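Local coordinates for secreted protein ASP-2 (Necator americanus, PDB 1U53) that is of unknown molecular function but is secreted by a human hookworm, belongs to the PR-1 (CAP) family and serves as a vaccine antigen, at residues A[125-129]-A[130-134]. Numbering follows the deposited sequence.
Sequences GGLFS and RGVGH
The F128 ring approaches the backbone of G133 obliquely, with CE1 3.7 Å from G133 CA. These residues lie in the short connection, two overlapping beta turns, between helix 125-128 and helix 133-138 of the CAP fold. The ring also touches L123 and N168. G133 has no side chain, so the CE1 corner of the ring packs on its CA. The F128 CG sits anti to its own nitrogen (chi1 -159°), which sends the ring along the chain to G133.

Two successive i to i+3 backbone bonds close the turns. R130 N donates to L127 O at 2.9 Å. G131 N donates to F128 O at 2.8 Å. G131 then takes a positive phi, and the chain leaves the helical path. V132 follows at the N-cap position of the next helix.

L127 and V132 are buried and cross at about a right angle. L127 CD1 meets V132 CG2 at 4.0 Å. The same V132 CG2 lies 3.5 Å from L127 O. V132 also touches V117. The second helix brings in H134, which stacks on W108 and is hydrogen-bonded through ND1 to E111. H134 lies in the GHYTQ sequence of the CAP family signature and probably corresponds to a histidine of the family's central cavity.

S129 OG turns between N and C (chi1 70°). S129 OG donates to G126 O at 2.7 Å, from 37° above the carbonyl plane.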
loop_
_atom_site.group_PDB
_atom_site.type_symbol
_atom_site.label_atom_id
_atom_site.label_comp_id
_atom_site.label_asym_id
_atom_site.label_seq_id
_atom_site.Cartn_x
_atom_site.Cartn_y
_atom_site.Cartn_z
ATOM N N GLY A 125 12.313 -5.078 -14.736
ATOM C CA GLY A 125 13.008 -6.044 -13.877
ATOM C C GLY A 125 14.053 -5.306 -13.077
ATOM O O GLY A 125 14.235 -5.544 -11.876
ATOM N N GLY A 126 14.728 -4.382 -13.734
ATOM C CA GLY A 126 15.785 -3.648 -13.083
ATOM C C GLY A 126 15.220 -2.839 -11.943
ATOM O O GLY A 126 15.819 -2.755 -10.877
ATOM N N LEU A 127 14.050 -2.260 -12.158
ATOM C CA LEU A 127 13.481 -1.402 -11.115
ATOM C C LEU A 127 13.080 -2.236 -9.910
ATOM O O LEU A 127 13.437 -1.926 -8.765
ATOM C CB LEU A 127 12.307 -0.580 -11.650
ATOM C CG LEU A 127 11.656 0.300 -10.575
ATOM C CD1 LEU A 127 12.655 1.242 -9.914
ATOM C CD2 LEU A 127 10.475 1.051 -11.197
ATOM N N PHE A 128 12.364 -3.313 -10.163
ATOM C CA PHE A 128 11.908 -4.159 -9.079
ATOM C C PHE A 128 13.094 -4.675 -8.279
ATOM O O PHE A 128 13.059 -4.709 -7.041
ATOM C CB PHE A 128 11.084 -5.328 -9.622
ATOM C CG PHE A 128 10.175 -5.953 -8.603
ATOM C CD1 PHE A 128 8.886 -5.463 -8.408
ATOM C CD2 PHE A 128 10.599 -7.033 -7.838
ATOM C CE1 PHE A 128 8.040 -6.027 -7.480
ATOM C CE2 PHE A 128 9.754 -7.609 -6.887
ATOM C CZ PHE A 128 8.471 -7.102 -6.703
ATOM N N SER A 129 14.150 -5.065 -8.984
ATOM C CA SER A 129 15.319 -5.622 -8.311
ATOM C C SER A 129 15.958 -4.607 -7.362
ATOM O O SER A 129 16.834 -4.964 -6.571
ATOM C CB SER A 129 16.339 -6.152 -9.332
ATOM O OG SER A 129 16.947 -5.094 -10.048
ATOM N N ARG A 130 15.535 -3.341 -7.424
ATOM C CA ARG A 130 16.045 -2.354 -6.473
ATOM C C ARG A 130 15.425 -2.559 -5.086
ATOM O O ARG A 130 15.863 -1.948 -4.100
ATOM C CB ARG A 130 15.794 -0.914 -6.934
ATOM C CG ARG A 130 16.729 -0.380 -8.029
ATOM C CD ARG A 130 16.608 1.153 -8.107
ATOM N NE ARG A 130 17.681 1.843 -7.382
ATOM C CZ ARG A 130 17.857 3.165 -7.401
ATOM N NH1 ARG A 130 17.020 3.924 -8.080
ATOM N NH2 ARG A 130 18.851 3.737 -6.729
ATOM N N GLY A 131 14.418 -3.414 -5.028
ATOM C CA GLY A 131 13.683 -3.699 -3.787
ATOM C C GLY A 131 12.668 -2.619 -3.470
ATOM O O GLY A 131 12.590 -2.144 -2.339
ATOM N N VAL A 132 11.900 -2.211 -4.478
ATOM C CA VAL A 132 10.910 -1.150 -4.267
ATOM C C VAL A 132 9.468 -1.607 -4.398
ATOM O O VAL A 132 8.562 -0.790 -4.461
ATOM C CB VAL A 132 11.157 0.060 -5.175
ATOM C CG1 VAL A 132 12.454 0.799 -4.746
ATOM C CG2 VAL A 132 11.197 -0.390 -6.609
ATOM N N GLY A 133 9.254 -2.922 -4.464
ATOM C CA GLY A 133 7.949 -3.424 -4.827
ATOM C C GLY A 133 6.871 -3.259 -3.762
ATOM O O GLY A 133 5.676 -3.329 -4.060
ATOM N N HIS A 134 7.266 -3.007 -2.521
ATOM C CA HIS A 134 6.224 -2.728 -1.525
ATOM C C HIS A 134 5.746 -1.286 -1.696
ATOM O O HIS A 134 4.557 -1.010 -1.636
ATOM C CB HIS A 134 6.722 -2.946 -0.094
ATOM C CG HIS A 134 7.257 -4.318 0.162
ATOM N ND1 HIS A 134 8.611 -4.581 0.231
ATOM C CD2 HIS A 134 6.630 -5.498 0.371
ATOM C CE1 HIS A 134 8.792 -5.872 0.474
ATOM N NE2 HIS A 134 7.605 -6.452 0.547
#